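Local atomic coordinates of sortase (Actinomyces oris, PDB entry 5UTT), a protein that probably acts as a cysteine transpeptidase that cleaves sorting signals of surface proteins, as members of the sortase family do. Residues N87-I92 / I144-C149; G98-V103 / P180-N185; I102-K107 / M173-G178; T108-K113 / A167-W172. All blocks are in the same frame, centred on the assembly; numbering follows the deposited sequence.

Contact 1 (N87-I92 / I144-C149); sequences NSFRRI and ITLTTC
Phe89 and Thr148 mark the closest passage of the two backbones, their CA atoms 6.7 Å apart, and no hydrogen bond links the segments. Residues 87-92 form an irregular loop ending in a type I turn from Phe89 to Ile92, closed by Ile92 N to Phe89 O at 3.1 Å. Just ahead of it, Ser88 OG accepts from Arg90 N at 3.1 Å, an ST turn. Residues 144-149 are extended strand.

With CG beside its backbone N (chi1 -72°), Phe89 lays its ring across Leu146 at about a right angle to that side chain. Leu146 CD2 sits over one ring face, displaced toward the rim and 4.1 Å from the centroid, a CH-pi contact. Leu146 CG presses on Phe89 CE2 at 3.6 Å, while Thr147 O and Thr148 CB lie at the ring edge near its plane, the oxygen 3.4 Å from Phe89 CD2. Ile92 and Thr148 run past each other in opposite directions, Ile92 CG2 meeting Thr148 CG2 at 3.7 Å. Thr148 OG1 turns to Gly80 O and Thr147 OG1 to Tyr64 OH.

Residues 145-149 read TLTTC, matching the TLxTC signature of sortases, consistent with Cys149 being the nucleophile; the loop thus packs on the strand that carries the presumed nucleophile. Phe89 is also tied by its backbone to His81. Strand 142-150 runs between strands 74-79 and 161-174, with Leu32 of strand 28-33 against Phe89 and Leu146, and Val165 and Trp163 beside Ile92.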
# COMPACT_ATOMS: atom_id res chain seq x y z
N ASN A 87 8.92 -1.98 -10.99
CA ASN A 87 7.83 -1.80 -10.01
C ASN A 87 7.69 -0.34 -9.71
O ASN A 87 8.67 0.34 -9.45
CB ASN A 87 8.11 -2.55 -8.71
CG ASN A 87 7.82 -4.03 -8.80
OD1 ASN A 87 6.69 -4.45 -9.13
ND2 ASN A 87 8.80 -4.85 -8.42
N SER A 88 6.45 0.15 -9.67
CA SER A 88 6.17 1.55 -9.43
C SER A 88 4.68 1.74 -9.16
O SER A 88 3.92 0.82 -9.37
CB SER A 88 6.45 2.37 -10.65
OG SER A 88 5.49 2.08 -11.66
N PHE A 89 4.25 2.95 -8.84
CA PHE A 89 2.79 3.25 -8.68
C PHE A 89 2.28 3.94 -9.97
O PHE A 89 1.37 4.80 -9.98
CB PHE A 89 2.54 4.13 -7.43
CG PHE A 89 2.71 3.44 -6.09
CD1 PHE A 89 3.13 2.12 -6.00
CD2 PHE A 89 2.44 4.12 -4.92
CE1 PHE A 89 3.24 1.49 -4.77
CE2 PHE A 89 2.56 3.49 -3.69
CZ PHE A 89 2.98 2.20 -3.61
N ARG A 90 2.92 3.65 -11.10
CA ARG A 90 2.60 4.32 -12.34
C ARG A 90 1.10 4.36 -12.62
O ARG A 90 0.58 5.40 -13.08
CB ARG A 90 3.27 3.59 -13.50
CG ARG A 90 3.07 4.27 -14.84
CD ARG A 90 3.68 3.39 -15.90
NE ARG A 90 3.77 4.07 -17.16
CZ ARG A 90 4.17 3.50 -18.29
NH1 ARG A 90 4.50 2.21 -18.31
NH2 ARG A 90 4.22 4.21 -19.41
N ARG A 91 0.44 3.24 -12.39
CA ARG A 91 -0.93 3.07 -12.84
C ARG A 91 -1.82 3.06 -11.64
O ARG A 91 -2.80 2.37 -11.61
CB ARG A 91 -1.10 1.86 -13.76
CG ARG A 91 -0.52 2.07 -15.16
CD ARG A 91 -1.52 2.81 -16.05
NE ARG A 91 -1.67 4.25 -15.75
CZ ARG A 91 -0.85 5.20 -16.17
NH1 ARG A 91 0.23 4.92 -16.93
NH2 ARG A 91 -1.11 6.46 -15.85
N ILE A 92 -1.47 3.90 -10.66
CA ILE A 92 -2.33 4.11 -9.48
C ILE A 92 -3.74 4.52 -9.89
O ILE A 92 -4.71 4.28 -9.14
CB ILE A 92 -1.68 5.12 -8.52
CG1 ILE A 92 -2.34 5.05 -7.13
CG2 ILE A 92 -1.69 6.52 -9.10
CD1 ILE A 92 -1.55 5.72 -6.03
N ILE A 144 -4.94 0.68 4.44
CA ILE A 144 -3.64 0.92 3.74
C ILE A 144 -3.86 2.18 2.91
O ILE A 144 -4.96 2.43 2.43
CB ILE A 144 -3.13 -0.29 2.91
CG1 ILE A 144 -1.66 -0.09 2.42
CG2 ILE A 144 -3.98 -0.57 1.67
CD1 ILE A 144 -1.02 -1.27 1.75
N THR A 145 -2.79 2.97 2.72
CA THR A 145 -2.87 4.15 1.92
C THR A 145 -1.67 4.11 1.00
O THR A 145 -0.57 3.90 1.48
CB THR A 145 -2.83 5.44 2.76
OG1 THR A 145 -4.02 5.50 3.59
CG2 THR A 145 -2.87 6.65 1.89
N LEU A 146 -1.92 4.28 -0.28
CA LEU A 146 -0.83 4.41 -1.28
C LEU A 146 -0.77 5.83 -1.75
O LEU A 146 -1.82 6.37 -2.18
CB LEU A 146 -1.06 3.49 -2.47
CG LEU A 146 -0.50 2.05 -2.46
CD1 LEU A 146 -1.01 1.27 -1.30
CD2 LEU A 146 -0.83 1.32 -3.76
N THR A 147 0.46 6.39 -1.82
CA THR A 147 0.67 7.76 -2.25
C THR A 147 1.71 7.82 -3.35
O THR A 147 2.68 7.09 -3.31
CB THR A 147 1.09 8.74 -1.09
OG1 THR A 147 2.47 8.63 -0.71
CG2 THR A 147 0.29 8.47 0.20
N THR A 148 1.47 8.72 -4.27
CA THR A 148 2.46 9.00 -5.32
C THR A 148 2.20 10.38 -5.92
O THR A 148 1.22 11.04 -5.59
CB THR A 148 2.41 7.88 -6.40
OG1 THR A 148 3.55 8.03 -7.28
CG2 THR A 148 1.20 7.98 -7.21
N CYS A 149 3.04 10.82 -6.87
CA CYS A 149 2.91 12.12 -7.51
C CYS A 149 1.93 12.10 -8.64
O CYS A 149 1.78 11.08 -9.29
CB CYS A 149 4.30 12.55 -8.05
SG CYS A 149 5.38 13.05 -6.70

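Contact 2 (G98-V103 / P180-N185); sequences GDEIIV and PESVLN
The carboxylate of Glu100 is the flat group that meets Ser182, and both of its partners here, the serine hydroxyl and a water, lie close to the carboxylate plane. Ser182 OG donates to Glu100 OE1 at 2.8 Å, arriving nearly along the C-O axis of the acceptor. The water donates a second hydrogen bond to Glu100 OE1 at 3.0 Å and accepts from Ser182 N at 3.2 Å, so two donors grip this oxygen, one direct and one bridging to the backbone.

Strand 100-104 lies between strand 108-120 and strand 28-33, where the sheet of the sortase barrel closes on itself, and residues 180-185 belong to the C-terminal tail that follows strand 161-174 and packs against strand 100-104. The tail is bent there by a type I turn from Pro180 to Val183, with Val183 N bonded to Pro180 O at 3.0 Å.

Ser182 OG stands between its backbone N and carbonyl carbon (chi1 58°), which turns it to the strand. Ile102 CD1 touches this oxygen at 3.3 Å and also reaches Val183 CG2 at 4.1 Å. Pro180 offers its aliphatic CB and CG to the same methyl, CB being 4.1 Å from Ile102 CD1, so the isoleucine tip is held among three tail residues beside the polar link. Pro35 packs against Glu100, Ile102 and Ser182, while Trp109, Val111 and Tyr171 meet Pro180.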
# COMPACT_ATOMS: atom_id res chain seq x y z
N GLY A 98 -13.48 -1.02 -4.64
CA GLY A 98 -13.57 -2.48 -4.63
C GLY A 98 -12.38 -3.25 -5.18
O GLY A 98 -12.24 -4.45 -4.94
N ASP A 99 -11.47 -2.55 -5.86
CA ASP A 99 -10.26 -3.23 -6.29
C ASP A 99 -9.39 -3.67 -5.11
O ASP A 99 -9.32 -2.98 -4.07
CB ASP A 99 -9.46 -2.30 -7.19
CG ASP A 99 -10.13 -2.08 -8.53
OD1 ASP A 99 -10.91 -2.95 -8.98
OD2 ASP A 99 -9.87 -1.04 -9.16
N GLU A 100 -8.70 -4.79 -5.26
CA GLU A 100 -7.90 -5.32 -4.18
C GLU A 100 -6.51 -4.75 -4.12
O GLU A 100 -5.85 -4.59 -5.18
CB GLU A 100 -7.76 -6.83 -4.33
CG GLU A 100 -9.00 -7.58 -3.83
CD GLU A 100 -8.92 -9.08 -3.95
OE1 GLU A 100 -8.08 -9.59 -4.70
OE2 GLU A 100 -9.72 -9.78 -3.25
N ILE A 101 -6.05 -4.46 -2.91
CA ILE A 101 -4.63 -4.12 -2.65
C ILE A 101 -4.12 -5.16 -1.66
O ILE A 101 -4.67 -5.33 -0.54
CB ILE A 101 -4.48 -2.70 -2.12
CG1 ILE A 101 -4.96 -1.68 -3.18
CG2 ILE A 101 -3.06 -2.39 -1.69
CD1 ILE A 101 -4.84 -0.26 -2.72
N ILE A 102 -3.10 -5.90 -2.04
CA ILE A 102 -2.72 -7.11 -1.29
C ILE A 102 -1.30 -6.94 -0.82
O ILE A 102 -0.40 -6.61 -1.66
CB ILE A 102 -2.88 -8.40 -2.12
CG1 ILE A 102 -4.34 -8.54 -2.59
CG2 ILE A 102 -2.38 -9.63 -1.33
CD1 ILE A 102 -4.59 -9.70 -3.51
N VAL A 103 -1.08 -7.15 0.50
CA VAL A 103 0.27 -7.20 1.01
C VAL A 103 0.65 -8.60 1.43
O VAL A 103 -0.05 -9.25 2.20
CB VAL A 103 0.56 -6.16 2.12
CG1 VAL A 103 2.04 -6.20 2.48
CG2 VAL A 103 0.08 -4.79 1.68
N PRO A 180 -4.88 -15.53 -1.82
CA PRO A 180 -6.05 -15.03 -2.52
C PRO A 180 -6.19 -15.55 -3.94
O PRO A 180 -5.19 -15.70 -4.65
CB PRO A 180 -5.83 -13.52 -2.54
CG PRO A 180 -4.99 -13.27 -1.35
CD PRO A 180 -4.04 -14.42 -1.34
N GLU A 181 -7.43 -15.70 -4.37
CA GLU A 181 -7.71 -16.20 -5.72
C GLU A 181 -7.16 -15.32 -6.82
O GLU A 181 -6.78 -15.85 -7.86
CB GLU A 181 -9.21 -16.38 -5.94
CG GLU A 181 -9.78 -17.63 -5.27
CD GLU A 181 -9.37 -18.94 -5.94
OE1 GLU A 181 -9.52 -19.06 -7.18
OE2 GLU A 181 -8.90 -19.86 -5.23
N SER A 182 -7.11 -14.01 -6.57
CA SER A 182 -6.58 -13.05 -7.55
C SER A 182 -5.07 -13.19 -7.78
O SER A 182 -4.55 -12.70 -8.78
CB SER A 182 -6.84 -11.62 -7.09
OG SER A 182 -6.26 -11.37 -5.82
N VAL A 183 -4.37 -13.78 -6.81
CA VAL A 183 -2.92 -13.88 -6.92
C VAL A 183 -2.65 -14.95 -7.98
O VAL A 183 -3.08 -16.08 -7.82
CB VAL A 183 -2.29 -14.19 -5.54
CG1 VAL A 183 -0.85 -14.70 -5.70
CG2 VAL A 183 -2.34 -12.94 -4.67
N LEU A 184 -1.95 -14.59 -9.06
CA LEU A 184 -1.78 -15.48 -10.20
C LEU A 184 -0.57 -16.39 -10.10
O LEU A 184 -0.53 -17.42 -10.75
CB LEU A 184 -1.66 -14.69 -11.50
CG LEU A 184 -2.87 -13.87 -11.94
CD1 LEU A 184 -2.53 -13.15 -13.25
CD2 LEU A 184 -4.12 -14.74 -12.06
N ASN A 185 0.44 -15.94 -9.36
CA ASN A 185 1.60 -16.73 -9.04
C ASN A 185 2.22 -16.17 -7.78
O ASN A 185 1.88 -15.06 -7.37
CB ASN A 185 2.63 -16.64 -10.17
CG ASN A 185 3.09 -15.21 -10.44
OD1 ASN A 185 4.11 -14.77 -9.94
ND2 ASN A 185 2.32 -14.49 -11.19
O HOH W 1 -8.91 -12.45 -4.44

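Contact 3 (I102-K107 / M173-G178); sequences IVSTAK and MDRSEG
Arg175, just beyond the end of strand 161-174, reaches along the turn of the beta hairpin formed by strands 100-104 and 108-120, and binds two of its carbonyls. Its backbone N donates to Lys107 O at 2.8 Å in an almost straight bond, with an N-H...O angle of 177°. Its side chain, extended from CG to NE with CG anti to the backbone N (chi1 -175°), runs back toward Thr105. There Arg175 NH1 donates to Thr105 O at 2.8 Å, coming from above the carbonyl plane, while the oxygen lies 21° out of the guanidinium plane. Arg175 CD lies near both carbonyl oxygens, 3.3 Å from Thr105 O and 3.6 Å from Ala106 O.

Ser104 OG lies over one guanidinium face; a water 3.0 Å from Ser104 OG accepts from Arg175 NH2 at 2.7 Å and joins the two. Next along the chain, Asp174 OD1 accepts from Ser176 N at 3.1 Å, an Asx turn that bends the chain directly after the strand, and also from Ser176 OG on the same face of the carboxylate plane.

Arg175 NE makes a salt bridge with the terminal carboxylate of Asn190, and NH2 has a long, weak ion pair with Asp186. One guanidinium therefore joins the hairpin turn to the end of the chain; the nearby carboxylates would tend to stabilise its positive charge, and the bond to Thr105 O, with the salt bridge and the water, limits its rotation.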
# COMPACT_ATOMS: atom_id res chain seq x y z
N ILE A 102 -3.10 -5.90 -2.04
CA ILE A 102 -2.72 -7.11 -1.29
C ILE A 102 -1.30 -6.94 -0.82
O ILE A 102 -0.40 -6.61 -1.66
CB ILE A 102 -2.88 -8.40 -2.12
CG1 ILE A 102 -4.34 -8.54 -2.59
CG2 ILE A 102 -2.38 -9.63 -1.33
CD1 ILE A 102 -4.59 -9.70 -3.51
N VAL A 103 -1.08 -7.15 0.50
CA VAL A 103 0.27 -7.20 1.01
C VAL A 103 0.65 -8.60 1.43
O VAL A 103 -0.05 -9.25 2.20
CB VAL A 103 0.56 -6.16 2.12
CG1 VAL A 103 2.04 -6.20 2.48
CG2 VAL A 103 0.08 -4.79 1.68
N SER A 104 1.76 -9.09 0.94
CA SER A 104 2.25 -10.39 1.41
C SER A 104 3.41 -10.18 2.40
O SER A 104 4.39 -9.49 2.10
CB SER A 104 2.63 -11.30 0.25
OG SER A 104 3.78 -10.87 -0.44
N THR A 105 3.32 -10.84 3.54
CA THR A 105 4.44 -10.92 4.49
C THR A 105 4.87 -12.37 4.60
O THR A 105 4.25 -13.25 3.98
CB THR A 105 4.03 -10.36 5.86
OG1 THR A 105 3.04 -11.20 6.48
CG2 THR A 105 3.53 -8.92 5.71
N ALA A 106 5.91 -12.64 5.38
CA ALA A 106 6.41 -13.98 5.51
C ALA A 106 5.35 -14.99 5.99
O ALA A 106 5.37 -16.17 5.61
CB ALA A 106 7.61 -14.00 6.42
N LYS A 107 4.46 -14.53 6.84
CA LYS A 107 3.45 -15.40 7.46
C LYS A 107 2.01 -15.21 6.96
O LYS A 107 1.13 -16.08 7.12
CB LYS A 107 3.53 -15.18 8.98
CG LYS A 107 4.91 -15.48 9.55
CD LYS A 107 5.04 -15.36 11.08
CE LYS A 107 6.51 -15.49 11.47
NZ LYS A 107 6.83 -15.08 12.86
N MET A 173 -5.11 -14.11 5.30
CA MET A 173 -4.89 -15.55 5.19
C MET A 173 -3.54 -15.91 5.76
O MET A 173 -2.58 -15.13 5.62
CB MET A 173 -4.98 -16.01 3.74
CG MET A 173 -6.28 -15.68 3.04
SD MET A 173 -6.34 -16.29 1.33
CE MET A 173 -6.37 -18.04 1.63
N ASP A 174 -3.44 -17.08 6.39
CA ASP A 174 -2.15 -17.66 6.74
C ASP A 174 -1.48 -18.10 5.44
O ASP A 174 -2.06 -18.86 4.68
CB ASP A 174 -2.36 -18.89 7.65
CG ASP A 174 -1.09 -19.36 8.31
OD1 ASP A 174 -0.02 -19.33 7.67
OD2 ASP A 174 -1.19 -19.80 9.49
N ARG A 175 -0.27 -17.60 5.16
CA ARG A 175 0.38 -17.87 3.88
C ARG A 175 0.78 -19.34 3.69
O ARG A 175 0.96 -19.81 2.56
CB ARG A 175 1.62 -16.97 3.76
CG ARG A 175 2.35 -17.03 2.42
CD ARG A 175 3.58 -16.15 2.46
NE ARG A 175 4.19 -16.00 1.14
CZ ARG A 175 5.11 -15.10 0.82
NH1 ARG A 175 5.57 -14.23 1.73
NH2 ARG A 175 5.61 -15.05 -0.41
N SER A 176 0.95 -20.07 4.79
CA SER A 176 1.25 -21.50 4.69
C SER A 176 -0.00 -22.33 4.33
O SER A 176 0.11 -23.47 3.89
CB SER A 176 1.86 -21.99 6.00
OG SER A 176 0.90 -22.07 7.01
N GLU A 177 -1.18 -21.73 4.53
CA GLU A 177 -2.46 -22.40 4.31
C GLU A 177 -3.23 -21.98 3.06
O GLU A 177 -4.20 -22.62 2.70
CB GLU A 177 -3.33 -22.20 5.55
CG GLU A 177 -2.63 -22.75 6.78
CD GLU A 177 -3.38 -22.53 8.08
OE1 GLU A 177 -4.39 -21.79 8.06
OE2 GLU A 177 -2.95 -23.09 9.11
N GLY A 178 -2.80 -20.93 2.37
CA GLY A 178 -3.53 -20.48 1.21
C GLY A 178 -3.16 -19.08 0.78
O GLY A 178 -2.42 -18.38 1.48
O HOH W 2 6.21 -12.46 -1.07

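Contact 4 (T108-K113 / A167-W172); sequences TWYVFK and AKFAYW
Tyr171 places CG between its backbone N and carbonyl carbon (chi1 62°), which brings its ring over Val111. Val111 CB lies above the ring face, 3.8 Å from the centroid and displaced toward the rim, a CH-pi contact; Val111 CG2 adds a 3.5 Å approach to Tyr171 CE1. On the other face of the sheet, Phe169 has CG anti to its backbone N (chi1 -178°) and turns its ring edge to the face of Phe112. The two rings form a T-shaped pair, centroids 5.7 Å apart and planes at 75°. Phe112 CB also touches Ala167 CB at 3.5 Å, and Phe169 CE1 lies at the edge of the Tyr110 ring, near CD2. Farther along, Thr108 CG2 packs against Trp172 CE3 at 3.8 Å.

Between these layers the strands pair antiparallel. Val111 N bonds to Tyr171 O, and Lys113 and Lys168 exchange both backbone bonds. Val111 O is gripped twice, by Ala170 N at 2.7 Å and Tyr171 N at 3.2 Å, both in the carbonyl plane. Ala170 CB rests against Lys113 CG, while the register shifts by one between Val111 and Phe112. Lys168 NZ is paired with Asp141.

Ala170 and Tyr171 together facing Val111 make a classic beta bulge, set here in the antiparallel pairing of strands 108-120 and 161-174 within the beta-barrel fold of sortases.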
# COMPACT_ATOMS: atom_id res chain seq x y z
N THR A 108 1.74 -14.07 6.34
CA THR A 108 0.38 -13.57 6.19
C THR A 108 0.06 -12.89 4.88
O THR A 108 0.90 -12.21 4.34
CB THR A 108 0.03 -12.61 7.37
OG1 THR A 108 0.32 -13.27 8.61
CG2 THR A 108 -1.47 -12.17 7.32
N TRP A 109 -1.13 -13.12 4.33
CA TRP A 109 -1.66 -12.29 3.24
C TRP A 109 -2.62 -11.30 3.84
O TRP A 109 -3.60 -11.71 4.49
CB TRP A 109 -2.41 -13.13 2.22
CG TRP A 109 -1.57 -14.07 1.43
CD1 TRP A 109 -1.37 -15.39 1.68
CD2 TRP A 109 -0.84 -13.78 0.22
NE1 TRP A 109 -0.53 -15.94 0.73
CE2 TRP A 109 -0.21 -14.97 -0.19
CE3 TRP A 109 -0.67 -12.62 -0.55
CZ2 TRP A 109 0.58 -15.03 -1.35
CZ3 TRP A 109 0.10 -12.69 -1.69
CH2 TRP A 109 0.70 -13.89 -2.08
N TYR A 110 -2.38 -10.00 3.64
CA TYR A 110 -3.34 -8.98 4.04
C TYR A 110 -4.05 -8.44 2.81
O TYR A 110 -3.39 -7.91 1.89
CB TYR A 110 -2.65 -7.83 4.73
CG TYR A 110 -1.92 -8.18 6.00
CD1 TYR A 110 -0.60 -8.59 5.98
CD2 TYR A 110 -2.52 -8.01 7.25
CE1 TYR A 110 0.08 -8.86 7.13
CE2 TYR A 110 -1.84 -8.30 8.40
CZ TYR A 110 -0.54 -8.70 8.35
OH TYR A 110 0.14 -8.99 9.50
N VAL A 111 -5.38 -8.57 2.80
CA VAL A 111 -6.15 -8.10 1.66
C VAL A 111 -7.06 -6.92 2.06
O VAL A 111 -7.95 -7.02 2.95
CB VAL A 111 -6.98 -9.22 0.97
CG1 VAL A 111 -7.81 -8.62 -0.15
CG2 VAL A 111 -6.14 -10.40 0.47
N PHE A 112 -6.83 -5.81 1.35
CA PHE A 112 -7.55 -4.56 1.49
C PHE A 112 -8.38 -4.30 0.23
O PHE A 112 -8.01 -4.71 -0.89
CB PHE A 112 -6.58 -3.38 1.74
CG PHE A 112 -5.69 -3.55 2.91
CD1 PHE A 112 -4.52 -4.34 2.84
CD2 PHE A 112 -5.93 -2.87 4.09
CE1 PHE A 112 -3.69 -4.46 3.95
CE2 PHE A 112 -5.12 -3.01 5.20
CZ PHE A 112 -3.99 -3.81 5.15
N LYS A 113 -9.50 -3.57 0.40
CA LYS A 113 -10.33 -3.19 -0.73
C LYS A 113 -10.46 -1.68 -0.84
O LYS A 113 -10.74 -1.01 0.17
CB LYS A 113 -11.72 -3.82 -0.58
CG LYS A 113 -11.68 -5.33 -0.61
CD LYS A 113 -11.47 -5.87 -2.01
CE LYS A 113 -12.18 -7.22 -2.20
NZ LYS A 113 -13.69 -7.17 -2.23
N ALA A 167 -7.60 1.99 1.03
CA ALA A 167 -8.20 0.65 1.01
C ALA A 167 -8.43 0.17 2.45
O ALA A 167 -7.56 0.28 3.30
CB ALA A 167 -7.37 -0.35 0.20
N LYS A 168 -9.65 -0.29 2.69
CA LYS A 168 -10.05 -0.82 4.00
C LYS A 168 -9.81 -2.34 4.09
O LYS A 168 -10.08 -3.07 3.14
CB LYS A 168 -11.52 -0.48 4.24
CG LYS A 168 -12.03 -0.90 5.61
CD LYS A 168 -13.41 -0.31 5.89
CE LYS A 168 -14.02 -0.99 7.10
NZ LYS A 168 -15.27 -0.34 7.57
N PHE A 169 -9.33 -2.80 5.23
CA PHE A 169 -9.04 -4.21 5.42
C PHE A 169 -10.26 -5.08 5.15
O PHE A 169 -11.37 -4.75 5.64
CB PHE A 169 -8.48 -4.43 6.82
CG PHE A 169 -8.09 -5.85 7.12
CD1 PHE A 169 -6.94 -6.42 6.58
CD2 PHE A 169 -8.88 -6.63 7.92
CE1 PHE A 169 -6.60 -7.74 6.84
CE2 PHE A 169 -8.55 -7.93 8.18
CZ PHE A 169 -7.42 -8.49 7.63
N ALA A 170 -10.09 -6.16 4.38
CA ALA A 170 -11.17 -7.07 4.03
C ALA A 170 -11.02 -8.42 4.71
O ALA A 170 -11.90 -8.84 5.46
CB ALA A 170 -11.27 -7.25 2.52
N TYR A 171 -9.90 -9.09 4.47
CA TYR A 171 -9.63 -10.37 5.13
C TYR A 171 -8.14 -10.64 5.13
O TYR A 171 -7.38 -9.91 4.47
CB TYR A 171 -10.37 -11.50 4.42
CG TYR A 171 -9.96 -11.73 2.99
CD1 TYR A 171 -8.90 -12.60 2.70
CD2 TYR A 171 -10.60 -11.10 1.95
CE1 TYR A 171 -8.52 -12.82 1.40
CE2 TYR A 171 -10.22 -11.33 0.63
CZ TYR A 171 -9.17 -12.19 0.39
OH TYR A 171 -8.76 -12.43 -0.89
N TRP A 172 -7.75 -11.67 5.85
CA TRP A 172 -6.36 -12.13 5.81
C TRP A 172 -6.29 -13.63 5.65
O TRP A 172 -7.26 -14.33 5.81
CB TRP A 172 -5.59 -11.69 7.05
CG TRP A 172 -6.11 -12.27 8.41
CD1 TRP A 172 -7.23 -11.89 9.09
CD2 TRP A 172 -5.49 -13.29 9.20
NE1 TRP A 172 -7.33 -12.61 10.27
CE2 TRP A 172 -6.29 -13.49 10.34
CE3 TRP A 172 -4.33 -14.06 9.05
CZ2 TRP A 172 -5.95 -14.42 11.33
CZ3 TRP A 172 -4.01 -14.99 10.00
CH2 TRP A 172 -4.82 -15.16 11.15

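In the fold
Contacts 2, 3 and 4 cluster on one side of the chain's centre: the centre of contact 4 is 9 Å from that of contact 2 and 11 Å from that of contact 3. Contacts 2 and 3 share Ile102 and Val103, and strand 100-104 joins contact 4 through Val103 N to Tyr110 O at 2.8 Å, a probable hydrogen bond. Contact 1, whose segment 144-149 ends at the presumed catalytic Cys149, lies across the chain's centre from contacts 3 and 4, with 22 Å between its centre and that of contact 3. Strand 142-150 links the two regions: Ile144 N lies 2.9 Å from Ala167 O, a probable hydrogen bond, and Ile144 packs on Phe112, Ile101 and Val103.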